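Long-range contacts in separin (Saccharomyces cerevisiae, PDB 5U1T), which cleaves the Scc1 subunit of cohesin as a caspase-like cysteine protease at the onset of anaphase, and is held inactive by securin before then: residues W909-G914 with P928-N933; H936-K941 with K1020-L1025; L1045-L1050 with I1067-L1072. All coordinates share one frame; numbering follows the deposited sequence.

Contact 1: residues W909-G914 with P928-N933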
ATOM      1  N   TRP A 909       2.105 -18.997  15.305  1.00 60.46           N
ATOM      2  CA  TRP A 909       3.378 -18.816  15.994  1.00 61.95           C
ATOM      3  C   TRP A 909       3.947 -20.131  16.526  1.00 62.18           C
ATOM      4  O   TRP A 909       5.167 -20.271  16.678  1.00 60.19           O
ATOM      5  CB  TRP A 909       3.240 -17.795  17.127  1.00 61.50           C
ATOM      6  CG  TRP A 909       3.506 -16.411  16.612  1.00 65.53           C
ATOM      7  CD1 TRP A 909       2.593 -15.412  16.402  1.00 56.06           C
ATOM      8  CD2 TRP A 909       4.768 -15.899  16.165  1.00 63.13           C
ATOM      9  NE1 TRP A 909       3.214 -14.313  15.871  1.00 58.99           N
ATOM     10  CE2 TRP A 909       4.548 -14.578  15.719  1.00 60.17           C
ATOM     11  CE3 TRP A 909       6.062 -16.425  16.104  1.00 58.06           C
ATOM     12  CZ2 TRP A 909       5.579 -13.777  15.220  1.00 60.27           C
ATOM     13  CZ3 TRP A 909       7.089 -15.616  15.608  1.00 57.94           C
ATOM     14  CH2 TRP A 909       6.839 -14.315  15.175  1.00 55.80           C
ATOM     15  N   LYS A 910       3.081 -21.100  16.805  1.00 63.15           N
ATOM     16  CA  LYS A 910       3.572 -22.413  17.220  1.00 61.54           C
ATOM     17  C   LYS A 910       4.320 -23.045  16.047  1.00 57.50           C
ATOM     18  O   LYS A 910       5.465 -23.462  16.192  1.00 52.09           O
ATOM     19  CB  LYS A 910       2.430 -23.289  17.719  1.00 56.83           C
ATOM     20  CG  LYS A 910       2.126 -23.038  19.182  1.00 57.57           C
ATOM     21  CD  LYS A 910       0.820 -23.658  19.636  1.00 60.40           C
ATOM     22  CE  LYS A 910       0.523 -23.208  21.070  1.00 65.92           C
ATOM     23  NZ  LYS A 910      -0.671 -23.839  21.737  1.00 84.60           N
ATOM     24  N   LEU A 911       3.684 -23.037  14.876  1.00 52.92           N
ATOM     25  CA  LEU A 911       4.340 -23.427  13.632  1.00 53.39           C
ATOM     26  C   LEU A 911       5.661 -22.689  13.351  1.00 56.15           C
ATOM     27  O   LEU A 911       6.581 -23.301  12.845  1.00 54.24           O
ATOM     28  CB  LEU A 911       3.399 -23.237  12.440  1.00 48.77           C
ATOM     29  CG  LEU A 911       2.044 -23.925  12.508  1.00 47.37           C
ATOM     30  CD1 LEU A 911       1.372 -23.964  11.150  1.00 55.41           C
ATOM     31  CD2 LEU A 911       2.191 -25.316  13.067  1.00 55.38           C
ATOM     32  N   HIS A 912       5.779 -21.397  13.656  1.00 57.18           N
ATOM     33  CA  HIS A 912       7.063 -20.724  13.404  1.00 60.14           C
ATOM     34  C   HIS A 912       8.131 -21.156  14.400  1.00 58.66           C
ATOM     35  O   HIS A 912       9.327 -21.029  14.144  1.00 62.38           O
ATOM     36  CB  HIS A 912       6.936 -19.199  13.453  1.00 58.11           C
ATOM     37  CG  HIS A 912       6.212 -18.617  12.285  1.00 61.81           C
ATOM     38  ND1 HIS A 912       5.438 -17.482  12.384  1.00 67.06           N
ATOM     39  CD2 HIS A 912       6.127 -19.020  10.996  1.00 67.58           C
ATOM     40  CE1 HIS A 912       4.900 -17.212  11.205  1.00 65.59           C
ATOM     41  NE2 HIS A 912       5.306 -18.129  10.347  1.00 70.97           N
ATOM     42  N   LEU A 913       7.697 -21.646  15.546  1.00 56.67           N
ATOM     43  CA  LEU A 913       8.625 -22.019  16.594  1.00 59.92           C
ATOM     44  C   LEU A 913       8.988 -23.500  16.515  1.00 65.03           C
ATOM     45  O   LEU A 913       9.703 -24.025  17.383  1.00 63.40           O
ATOM     46  CB  LEU A 913       8.035 -21.687  17.961  1.00 64.33           C
ATOM     47  CG  LEU A 913       7.946 -20.203  18.318  1.00 60.70           C
ATOM     48  CD1 LEU A 913       7.100 -20.066  19.553  1.00 61.83           C
ATOM     49  CD2 LEU A 913       9.323 -19.595  18.544  1.00 56.72           C
ATOM     50  N   GLY A 914       8.503 -24.164  15.466  1.00 62.94           N
ATOM     51  CA  GLY A 914       8.902 -25.525  15.171  1.00 61.08           C
ATOM     52  C   GLY A 914       7.892 -26.581  15.574  1.00 61.05           C
ATOM     53  O   GLY A 914       7.939 -27.684  15.060  1.00 59.37           O
ATOM     54  N   PRO A 928       1.037 -27.682   5.263  1.00 63.34           N
ATOM     55  CA  PRO A 928       2.390 -28.137   4.912  1.00 55.81           C
ATOM     56  C   PRO A 928       3.468 -27.732   5.914  1.00 59.83           C
ATOM     57  O   PRO A 928       4.420 -28.485   6.078  1.00 66.51           O
ATOM     58  CB  PRO A 928       2.647 -27.466   3.554  1.00 56.21           C
ATOM     59  CG  PRO A 928       1.293 -27.244   2.973  1.00 62.26           C
ATOM     60  CD  PRO A 928       0.411 -26.923   4.159  1.00 62.57           C
ATOM     61  N   LYS A 929       3.356 -26.569   6.546  1.00 63.89           N
ATOM     62  CA  LYS A 929       4.361 -26.177   7.529  1.00 64.46           C
ATOM     63  C   LYS A 929       4.204 -27.137   8.684  1.00 61.74           C
ATOM     64  O   LYS A 929       5.177 -27.559   9.297  1.00 62.92           O
ATOM     65  CB  LYS A 929       4.203 -24.716   7.996  1.00 59.26           C
ATOM     66  CG  LYS A 929       5.401 -24.181   8.812  1.00 58.91           C
ATOM     67  CD  LYS A 929       5.247 -22.686   9.169  1.00 69.82           C
ATOM     68  CE  LYS A 929       6.594 -21.891   9.182  1.00 69.56           C
ATOM     69  NZ  LYS A 929       7.018 -21.271   7.847  1.00 78.73           N
ATOM     70  N   ASN A 930       2.957 -27.496   8.954  1.00 59.13           N
ATOM     71  CA  ASN A 930       2.631 -28.393  10.049  1.00 62.80           C
ATOM     72  C   ASN A 930       3.359 -29.743   9.921  1.00 64.07           C
ATOM     73  O   ASN A 930       4.108 -30.143  10.822  1.00 59.65           O
ATOM     74  CB  ASN A 930       1.114 -28.605  10.118  1.00 55.14           C
ATOM     75  CG  ASN A 930       0.664 -29.175  11.446  1.00 58.07           C
ATOM     76  OD1 ASN A 930       1.340 -29.025  12.462  1.00 56.70           O
ATOM     77  ND2 ASN A 930      -0.484 -29.829  11.444  1.00 61.32           N
ATOM     78  N   VAL A 931       3.143 -30.425   8.796  1.00 61.24           N
ATOM     79  CA  VAL A 931       3.743 -31.739   8.558  1.00 62.93           C
ATOM     80  C   VAL A 931       5.273 -31.682   8.534  1.00 59.57           C
ATOM     81  O   VAL A 931       5.935 -32.523   9.126  1.00 59.29           O
ATOM     82  CB  VAL A 931       3.238 -32.355   7.243  1.00 54.73           C
ATOM     83  CG1 VAL A 931       3.985 -33.650   6.938  1.00 56.58           C
ATOM     84  CG2 VAL A 931       1.745 -32.604   7.326  1.00 58.02           C
ATOM     85  N   ILE A 932       5.827 -30.682   7.860  1.00 60.20           N
ATOM     86  CA  ILE A 932       7.269 -30.474   7.846  1.00 58.22           C
ATOM     87  C   ILE A 932       7.815 -30.377   9.258  1.00 59.86           C
ATOM     88  O   ILE A 932       8.851 -30.938   9.577  1.00 62.89           O
ATOM     89  CB  ILE A 932       7.637 -29.205   7.055  1.00 59.11           C
ATOM     90  CG1 ILE A 932       7.600 -29.533   5.582  1.00 60.56           C
ATOM     91  CG2 ILE A 932       9.043 -28.728   7.380  1.00 56.29           C
ATOM     92  CD1 ILE A 932       8.484 -30.728   5.275  1.00 67.31           C
ATOM     93  N   ASN A 933       7.104 -29.660  10.110  1.00 58.87           N
ATOM     94  CA  ASN A 933       7.512 -29.565  11.488  1.00 58.25           C
ATOM     95  C   ASN A 933       7.403 -30.908  12.188  1.00 62.00           C
ATOM     96  O   ASN A 933       8.244 -31.249  13.011  1.00 60.53           O
ATOM     97  CB  ASN A 933       6.672 -28.525  12.208  1.00 54.17           C
ATOM     98  CG  ASN A 933       7.171 -27.128  11.968  1.00 57.50           C
ATOM     99  OD1 ASN A 933       8.064 -26.910  11.146  1.00 57.10           O
ATOM    100  ND2 ASN A 933       6.603 -26.165  12.686  1.00 57.36           N
TER
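Asn-933, its CG anti to the carbonyl carbon, reaches across to the C-terminal end of helix 905-912, where its ND2 donates a hydrogen bond to Leu-911 O over 2.9 Å. The bond lies in the plane of both groups: it falls on a lone pair of the carbonyl, with a C=O...N angle of 122°, and leaves the amide plane of Asn-933 by only 5°. The same ND2 is also hydrogen-bonded to the carbonyl of Lys-915. The acceptor belongs to a helix end closed by a Schellman motif, in which Gly-914 takes positive phi (102°) and sends a weak backbone bond from its N to Leu-911 O. Asn-933, on helix 927-946, thus ties that helix to the last turn of helix 905-912, across the loop that joins the two. Lys-929, one turn earlier, lays its aliphatic chain beside this carbonyl. Its CD packs on Leu-911 CB at 3.8 Å, and its CE meets the edge of the His-912 ring at CD2, 3.4 Å away, the two side chains crossing at about a right angle. Further out, Leu-911 CD2 lies 3.9 Å from Asn-930 OD1, an oxygen that accepts the backbone N-H of Ile-917 in the connecting loop.

Contact 2: residues H936-K941 with K1020-L1025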
ATOM      1  N   HIS A 936      10.350 -33.220  11.430  1.00 59.75           N
ATOM      2  CA  HIS A 936      11.524 -32.883  12.233  1.00 62.96           C
ATOM      3  C   HIS A 936      11.327 -33.213  13.717  1.00 58.44           C
ATOM      4  O   HIS A 936      12.249 -33.668  14.390  1.00 64.26           O
ATOM      5  CB  HIS A 936      11.895 -31.406  12.055  1.00 59.47           C
ATOM      6  CG  HIS A 936      12.305 -31.061  10.657  1.00 64.96           C
ATOM      7  ND1 HIS A 936      13.583 -31.267  10.182  1.00 64.40           N
ATOM      8  CD2 HIS A 936      11.599 -30.545   9.621  1.00 61.83           C
ATOM      9  CE1 HIS A 936      13.650 -30.880   8.920  1.00 65.87           C
ATOM     10  NE2 HIS A 936      12.457 -30.449   8.552  1.00 66.27           N
ATOM     11  N   ASN A 937      10.125 -33.014  14.227  1.00 58.58           N
ATOM     12  CA  ASN A 937       9.869 -33.325  15.620  1.00 60.84           C
ATOM     13  C   ASN A 937       9.917 -34.826  15.858  1.00 61.62           C
ATOM     14  O   ASN A 937      10.382 -35.301  16.899  1.00 56.88           O
ATOM     15  CB  ASN A 937       8.516 -32.770  16.052  1.00 65.42           C
ATOM     16  CG  ASN A 937       8.565 -31.298  16.340  1.00 62.19           C
ATOM     17  OD1 ASN A 937       9.606 -30.771  16.731  1.00 61.66           O
ATOM     18  ND2 ASN A 937       7.440 -30.620  16.151  1.00 56.26           N
ATOM     19  N   MET A 938       9.406 -35.555  14.875  1.00 58.32           N
ATOM     20  CA  MET A 938       9.388 -36.995  14.902  1.00 56.02           C
ATOM     21  C   MET A 938      10.833 -37.514  14.861  1.00 64.32           C
ATOM     22  O   MET A 938      11.213 -38.411  15.616  1.00 65.62           O
ATOM     23  CB  MET A 938       8.567 -37.506  13.725  1.00 64.99           C
ATOM     24  CG  MET A 938       8.447 -39.003  13.606  1.00 67.97           C
ATOM     25  SD  MET A 938       7.224 -39.389  12.314  1.00 89.78           S
ATOM     26  CE  MET A 938       7.327 -41.196  12.165  1.00 73.18           C
ATOM     27  N   TRP A 939      11.648 -36.915  13.999  1.00 62.85           N
ATOM     28  CA  TRP A 939      13.057 -37.249  13.928  1.00 63.27           C
ATOM     29  C   TRP A 939      13.813 -36.986  15.248  1.00 66.04           C
ATOM     30  O   TRP A 939      14.483 -37.882  15.741  1.00 67.60           O
ATOM     31  CB  TRP A 939      13.744 -36.493  12.785  1.00 60.94           C
ATOM     32  CG  TRP A 939      15.159 -36.874  12.724  1.00 62.11           C
ATOM     33  CD1 TRP A 939      16.233 -36.146  13.148  1.00 71.12           C
ATOM     34  CD2 TRP A 939      15.670 -38.129  12.293  1.00 62.86           C
ATOM     35  NE1 TRP A 939      17.390 -36.864  12.973  1.00 70.20           N
ATOM     36  CE2 TRP A 939      17.066 -38.088  12.454  1.00 63.47           C
ATOM     37  CE3 TRP A 939      15.079 -39.281  11.773  1.00 64.41           C
ATOM     38  CZ2 TRP A 939      17.882 -39.152  12.114  1.00 71.31           C
ATOM     39  CZ3 TRP A 939      15.885 -40.338  11.432  1.00 70.63           C
ATOM     40  CH2 TRP A 939      17.277 -40.272  11.603  1.00 71.70           C
ATOM     41  N   GLN A 940      13.716 -35.785  15.828  1.00 67.61           N
ATOM     42  CA  GLN A 940      14.480 -35.501  17.055  1.00 67.08           C
ATOM     43  C   GLN A 940      14.124 -36.527  18.145  1.00 67.31           C
ATOM     44  O   GLN A 940      14.981 -36.942  18.925  1.00 58.68           O
ATOM     45  CB  GLN A 940      14.251 -34.048  17.549  1.00 64.34           C
ATOM     46  CG  GLN A 940      14.802 -32.899  16.645  1.00 89.48           C
ATOM     47  CD  GLN A 940      14.471 -31.456  17.167  1.00 95.12           C
ATOM     48  OE1 GLN A 940      13.484 -31.244  17.903  1.00101.22           O
ATOM     49  NE2 GLN A 940      15.300 -30.472  16.778  1.00100.21           N
ATOM     50  N   LYS A 941      12.865 -36.961  18.153  1.00 63.19           N
ATOM     51  CA  LYS A 941      12.350 -37.849  19.178  1.00 59.55           C
ATOM     52  C   LYS A 941      12.867 -39.277  18.993  1.00 70.45           C
ATOM     53  O   LYS A 941      13.377 -39.901  19.936  1.00 65.56           O
ATOM     54  CB  LYS A 941      10.824 -37.830  19.163  1.00 56.96           C
ATOM     55  CG  LYS A 941      10.177 -38.676  20.251  1.00 68.03           C
ATOM     56  CD  LYS A 941       8.628 -38.575  20.213  1.00 79.05           C
ATOM     57  CE  LYS A 941       7.938 -39.447  21.296  1.00 89.19           C
ATOM     58  NZ  LYS A 941       6.437 -39.346  21.254  1.00 84.21           N
ATOM     59  N   LYS A1020      10.264 -47.375  10.167  1.00 57.61           N
ATOM     60  CA  LYS A1020       9.372 -47.562   9.021  1.00 59.50           C
ATOM     61  C   LYS A1020       8.298 -46.463   8.998  1.00 63.79           C
ATOM     62  O   LYS A1020       7.768 -46.090   7.947  1.00 60.99           O
ATOM     63  CB  LYS A1020       8.731 -48.952   9.053  1.00 53.25           C
ATOM     64  CG  LYS A1020       9.704 -50.097   8.754  1.00 65.82           C
ATOM     65  CD  LYS A1020       9.141 -51.476   9.155  1.00 71.15           C
ATOM     66  CE  LYS A1020       8.588 -52.272   7.961  1.00 77.78           C
ATOM     67  NZ  LYS A1020       8.592 -53.760   8.185  1.00 83.32           N
ATOM     68  N   GLN A1021       8.009 -45.943  10.181  1.00 60.90           N
ATOM     69  CA  GLN A1021       7.055 -44.878  10.367  1.00 60.07           C
ATOM     70  C   GLN A1021       7.636 -43.587   9.813  1.00 68.25           C
ATOM     71  O   GLN A1021       6.972 -42.838   9.091  1.00 66.35           O
ATOM     72  CB  GLN A1021       6.726 -44.741  11.852  1.00 64.61           C
ATOM     73  CG  GLN A1021       5.477 -43.942  12.188  1.00 71.73           C
ATOM     74  CD  GLN A1021       5.431 -43.567  13.666  1.00 81.80           C
ATOM     75  OE1 GLN A1021       6.472 -43.517  14.343  1.00 83.62           O
ATOM     76  NE2 GLN A1021       4.232 -43.302  14.176  1.00 80.75           N
ATOM     77  N   MET A1022       8.891 -43.344  10.164  1.00 64.34           N
ATOM     78  CA  MET A1022       9.644 -42.223   9.648  1.00 58.26           C
ATOM     79  C   MET A1022       9.824 -42.323   8.121  1.00 61.29           C
ATOM     80  O   MET A1022       9.734 -41.323   7.421  1.00 68.74           O
ATOM     81  CB  MET A1022      10.998 -42.148  10.356  1.00 55.05           C
ATOM     82  CG  MET A1022      11.790 -40.874  10.107  1.00 64.32           C
ATOM     83  SD  MET A1022      11.074 -39.396  10.881  1.00 69.19           S
ATOM     84  CE  MET A1022      11.930 -38.130   9.962  1.00 65.67           C
ATOM     85  N   LYS A1023      10.068 -43.524   7.610  1.00 62.95           N
ATOM     86  CA  LYS A1023      10.223 -43.727   6.174  1.00 64.35           C
ATOM     87  C   LYS A1023       8.954 -43.293   5.445  1.00 66.76           C
ATOM     88  O   LYS A1023       9.028 -42.636   4.408  1.00 64.58           O
ATOM     89  CB  LYS A1023      10.545 -45.204   5.851  1.00 56.65           C
ATOM     90  CG  LYS A1023      10.761 -45.497   4.351  1.00 64.96           C
ATOM     91  CD  LYS A1023      10.919 -46.980   4.005  1.00 66.61           C
ATOM     92  CE  LYS A1023       9.692 -47.556   3.245  1.00 78.61           C
ATOM     93  NZ  LYS A1023       8.351 -47.599   4.012  1.00 73.32           N
ATOM     94  N   GLU A1024       7.795 -43.650   5.998  1.00 66.85           N
ATOM     95  CA  GLU A1024       6.513 -43.413   5.338  1.00 67.06           C
ATOM     96  C   GLU A1024       5.989 -41.987   5.514  1.00 69.70           C
ATOM     97  O   GLU A1024       5.319 -41.446   4.633  1.00 65.09           O
ATOM     98  CB  GLU A1024       5.488 -44.416   5.846  1.00 62.64           C
ATOM     99  CG  GLU A1024       5.795 -45.808   5.353  1.00 78.32           C
ATOM    100  CD  GLU A1024       5.221 -46.898   6.241  1.00 83.52           C
ATOM    101  OE1 GLU A1024       4.566 -46.539   7.249  1.00 90.61           O
ATOM    102  OE2 GLU A1024       5.423 -48.104   5.933  1.00 85.80           O
ATOM    103  N   LEU A1025       6.286 -41.383   6.657  1.00 65.79           N
ATOM    104  CA  LEU A1025       5.933 -39.994   6.878  1.00 60.57           C
ATOM    105  C   LEU A1025       6.731 -39.113   5.924  1.00 65.56           C
ATOM    106  O   LEU A1025       6.215 -38.112   5.422  1.00 66.97           O
ATOM    107  CB  LEU A1025       6.187 -39.592   8.331  1.00 60.89           C
ATOM    108  CG  LEU A1025       5.861 -38.135   8.649  1.00 62.26           C
ATOM    109  CD1 LEU A1025       4.400 -37.833   8.346  1.00 60.96           C
ATOM    110  CD2 LEU A1025       6.203 -37.822  10.086  1.00 59.73           C
TER
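Helices 936-941 and 1020-1025 touch through Met-938, Trp-939 and Met-1022 and run nearly antiparallel, the axes of the two short segments 161° apart in direction and 10.8 Å apart at closest approach, with Trp-939 and Met-1022 nearest in register. The antiparallel pair packs with helix 1036-1054 as a three-helix cluster, Thr-1049 of that helix touching both Trp-939 and Met-1022. No hydrogen bond crosses the interface; it is made mainly by apolar side chains, two of them methionines. Met-938 has CG anti to the backbone N (chi1 -180°) and the chain extended beyond CG, and it reaches straight over to the other helix. Its CE ends against Gln-1021, 3.3 Å from CG of that residue and close to the amide as well, where the aliphatic part of the glutamine lines the exposed border of the contact. Leu-1025 points back toward Met-938, the two side chains approaching tip to tip, although their spacing in the model is doubtful. Met-1022 has a different shape: CG is again anti to the backbone N, but the chain turns at chi2 (70°). It slides past Met-938 in the opposite direction, bringing its SD within 3.8 Å of Met-938 CG, and crosses Trp-939 at about a right angle. Val-935, a turn before Trp-939 on the same helix, also packs on Met-1022 and Leu-1025. The methyl of Met-1022 approaches the indole obliquely, CE lying 3.7 Å from Trp-939 CB and 3.8 Å from Trp-939 CE3.

Contact 3: residues L1045-L1050 with I1067-L1072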
ATOM      1  N   LEU A1045      17.510 -36.862   5.347  1.00 55.73           N
ATOM      2  CA  LEU A1045      16.759 -37.535   6.401  1.00 57.37           C
ATOM      3  C   LEU A1045      16.167 -38.817   5.855  1.00 55.38           C
ATOM      4  O   LEU A1045      15.962 -39.786   6.561  1.00 59.01           O
ATOM      5  CB  LEU A1045      15.640 -36.619   6.908  1.00 58.21           C
ATOM      6  CG  LEU A1045      15.262 -36.479   8.374  1.00 62.63           C
ATOM      7  CD1 LEU A1045      16.456 -36.041   9.208  1.00 67.75           C
ATOM      8  CD2 LEU A1045      14.132 -35.472   8.497  1.00 63.37           C
ATOM      9  N   SER A1046      15.879 -38.794   4.569  1.00 58.04           N
ATOM     10  CA  SER A1046      15.238 -39.903   3.910  1.00 56.05           C
ATOM     11  C   SER A1046      16.243 -41.026   3.628  1.00 60.93           C
ATOM     12  O   SER A1046      15.936 -42.220   3.748  1.00 61.34           O
ATOM     13  CB  SER A1046      14.581 -39.408   2.626  1.00 57.70           C
ATOM     14  OG  SER A1046      14.284 -40.476   1.759  1.00 65.25           O
ATOM     15  N   SER A1047      17.456 -40.639   3.265  1.00 56.73           N
ATOM     16  CA  SER A1047      18.472 -41.621   2.990  1.00 59.75           C
ATOM     17  C   SER A1047      19.107 -42.129   4.295  1.00 58.76           C
ATOM     18  O   SER A1047      19.531 -43.275   4.365  1.00 61.01           O
ATOM     19  CB  SER A1047      19.534 -41.049   2.063  1.00 51.08           C
ATOM     20  OG  SER A1047      20.418 -40.247   2.808  1.00 62.16           O
ATOM     21  N   LEU A1048      19.171 -41.292   5.325  1.00 52.27           N
ATOM     22  CA  LEU A1048      19.653 -41.769   6.611  1.00 50.16           C
ATOM     23  C   LEU A1048      18.693 -42.800   7.201  1.00 54.09           C
ATOM     24  O   LEU A1048      19.124 -43.817   7.732  1.00 53.88           O
ATOM     25  CB  LEU A1048      19.850 -40.624   7.595  1.00 50.55           C
ATOM     26  CG  LEU A1048      20.151 -41.054   9.033  1.00 51.18           C
ATOM     27  CD1 LEU A1048      21.424 -41.876   9.110  1.00 54.93           C
ATOM     28  CD2 LEU A1048      20.260 -39.864   9.934  1.00 51.42           C
ATOM     29  N   THR A1049      17.395 -42.549   7.099  1.00 53.79           N
ATOM     30  CA  THR A1049      16.417 -43.492   7.609  1.00 52.49           C
ATOM     31  C   THR A1049      16.507 -44.830   6.868  1.00 50.99           C
ATOM     32  O   THR A1049      16.418 -45.894   7.475  1.00 52.54           O
ATOM     33  CB  THR A1049      14.986 -42.912   7.518  1.00 53.39           C
ATOM     34  OG1 THR A1049      14.939 -41.693   8.259  1.00 52.98           O
ATOM     35  CG2 THR A1049      13.940 -43.888   8.087  1.00 49.15           C
ATOM     36  N   LEU A1050      16.704 -44.771   5.558  1.00 51.73           N
ATOM     37  CA  LEU A1050      16.839 -45.979   4.752  1.00 50.22           C
ATOM     38  C   LEU A1050      18.097 -46.744   5.148  1.00 53.65           C
ATOM     39  O   LEU A1050      18.092 -47.968   5.270  1.00 53.25           O
ATOM     40  CB  LEU A1050      16.883 -45.633   3.270  1.00 50.58           C
ATOM     41  CG  LEU A1050      16.859 -46.891   2.416  1.00 52.48           C
ATOM     42  CD1 LEU A1050      15.569 -47.652   2.654  1.00 43.43           C
ATOM     43  CD2 LEU A1050      17.071 -46.581   0.943  1.00 52.11           C
ATOM     44  N   ILE A1067      17.013 -46.568  -5.395  1.00 70.69           N
ATOM     45  CA  ILE A1067      16.896 -45.816  -6.640  1.00 72.80           C
ATOM     46  C   ILE A1067      16.138 -44.487  -6.462  1.00 67.85           C
ATOM     47  O   ILE A1067      16.639 -43.421  -6.850  1.00 63.83           O
ATOM     48  CB  ILE A1067      16.199 -46.652  -7.713  1.00 73.07           C
ATOM     49  CG1 ILE A1067      17.099 -47.818  -8.113  1.00 75.97           C
ATOM     50  CG2 ILE A1067      15.852 -45.798  -8.919  1.00 68.05           C
ATOM     51  CD1 ILE A1067      16.479 -48.734  -9.117  1.00 75.51           C
ATOM     52  N   THR A1068      14.947 -44.544  -5.870  1.00 64.33           N
ATOM     53  CA  THR A1068      14.181 -43.329  -5.686  1.00 64.14           C
ATOM     54  C   THR A1068      14.950 -42.412  -4.738  1.00 66.60           C
ATOM     55  O   THR A1068      14.908 -41.199  -4.888  1.00 71.86           O
ATOM     56  CB  THR A1068      12.734 -43.581  -5.159  1.00 66.33           C
ATOM     57  OG1 THR A1068      12.716 -43.591  -3.732  1.00 66.23           O
ATOM     58  CG2 THR A1068      12.136 -44.875  -5.695  1.00 65.46           C
ATOM     59  N   ASN A1069      15.741 -42.964  -3.851  1.00 66.88           N
ATOM     60  CA  ASN A1069      16.496 -42.116  -2.969  1.00 61.56           C
ATOM     61  C   ASN A1069      17.660 -41.453  -3.646  1.00 65.37           C
ATOM     62  O   ASN A1069      18.041 -40.368  -3.318  1.00 64.38           O
ATOM     63  CB  ASN A1069      16.984 -42.907  -1.790  1.00 61.98           C
ATOM     64  CG  ASN A1069      16.790 -42.175  -0.511  1.00 72.85           C
ATOM     65  OD1 ASN A1069      17.597 -41.354  -0.149  1.00 74.06           O
ATOM     66  ND2 ASN A1069      15.705 -42.442   0.160  1.00 66.73           N
ATOM     67  N   PHE A1070      18.246 -42.133  -4.596  1.00 66.49           N
ATOM     68  CA  PHE A1070      19.342 -41.558  -5.368  1.00 63.62           C
ATOM     69  C   PHE A1070      18.875 -40.321  -6.141  1.00 64.39           C
ATOM     70  O   PHE A1070      19.555 -39.288  -6.156  1.00 62.18           O
ATOM     71  CB  PHE A1070      19.921 -42.592  -6.339  1.00 68.02           C
ATOM     72  CG  PHE A1070      21.234 -43.196  -5.902  1.00 69.32           C
ATOM     73  CD1 PHE A1070      21.357 -43.842  -4.679  1.00 66.92           C
ATOM     74  CD2 PHE A1070      22.339 -43.165  -6.744  1.00 75.41           C
ATOM     75  CE1 PHE A1070      22.567 -44.421  -4.292  1.00 58.71           C
ATOM     76  CE2 PHE A1070      23.561 -43.754  -6.356  1.00 65.98           C
ATOM     77  CZ  PHE A1070      23.663 -44.368  -5.131  1.00 61.15           C
ATOM     78  N   SER A1071      17.716 -40.421  -6.783  1.00 60.94           N
ATOM     79  CA  SER A1071      17.217 -39.289  -7.528  1.00 62.13           C
ATOM     80  C   SER A1071      16.563 -38.264  -6.607  1.00 64.25           C
ATOM     81  O   SER A1071      16.486 -37.096  -6.962  1.00 63.72           O
ATOM     82  CB  SER A1071      16.253 -39.731  -8.635  1.00 66.63           C
ATOM     83  OG  SER A1071      15.316 -40.685  -8.192  1.00 63.71           O
ATOM     84  N   LEU A1072      16.120 -38.668  -5.424  1.00 60.90           N
ATOM     85  CA  LEU A1072      15.620 -37.691  -4.448  1.00 59.44           C
ATOM     86  C   LEU A1072      16.747 -36.757  -4.008  1.00 64.57           C
ATOM     87  O   LEU A1072      16.542 -35.559  -3.857  1.00 67.61           O
ATOM     88  CB  LEU A1072      15.009 -38.384  -3.226  1.00 58.88           C
ATOM     89  CG  LEU A1072      14.067 -37.688  -2.225  1.00 67.65           C
ATOM     90  CD1 LEU A1072      13.861 -38.551  -0.997  1.00 56.03           C
ATOM     91  CD2 LEU A1072      14.508 -36.319  -1.784  1.00 62.26           C
TER
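Asn-1069 bridges to Ser-1046 and Ser-1047 with its side chain, which leaves the backbone with CB directed at helix 1045-1050. Beyond CB, the carboxamide carbon CG lies 3.8 Å from Ser-1046 OG and 3.9 Å from Ser-1047 CA, so the flat group enters between two consecutive serines. At its tip the two branches part. ND2 donates a hydrogen bond to Ser-1046 OG over 2.9 Å; the bond is bent, with an N-H...O angle of 140°, and the hydroxyl sits 27° out of the amide plane. OD1 turns to the other serine and lies against Ser-1047 CB and CA. The polar group is thus placed inside a buried contact between two neighbouring antiparallel helices, the axes of whose short segments differ by 152° in direction and come within 10.0 Å. They are joined in sequence as a helical hairpin, and Ser-1047 and Asn-1069 mark their nearest backbones. Small serine side chains on one helix are matched here by a longer amide on the other. Ser-1046 OG, anti to the backbone N, is directed where it can accept this bond, and Leu-1072 CD1 packs beside it at 3.4 Å. Leu-1050, a turn further along, comes no nearer than 4.4 Å, from its CD2 to Asn-1069 ND2. Elsewhere on helix 1062-1072, Ile-1067 and Phe-1070 touch Arg-1158 of strand 1157-1163, and Ile-1067 and Ser-1071 meet helix 1111-1127.

The three contacts follow one another along the chain and lie on the same side of its centre. Contacts 1 and 2 share helix 927-946 and have centres about 15 Å apart; they meet where Asn-937 ND2 lies 3.2 Å from Gly-914 O, a probable but weak hydrogen bond. Contact 2 passes into contact 3, centres about 14 Å apart, through apolar packing: Trp-939 CZ2 rests 3.3 Å from Leu-1048 CD2, and Met-1022 CE 3.7 Å from Leu-1045 CD2. Contacts 1 and 3 do not touch, their nearest atoms being about 7 Å apart. All lie away from Cys-1497, the catalytic cysteine inferred by similarity.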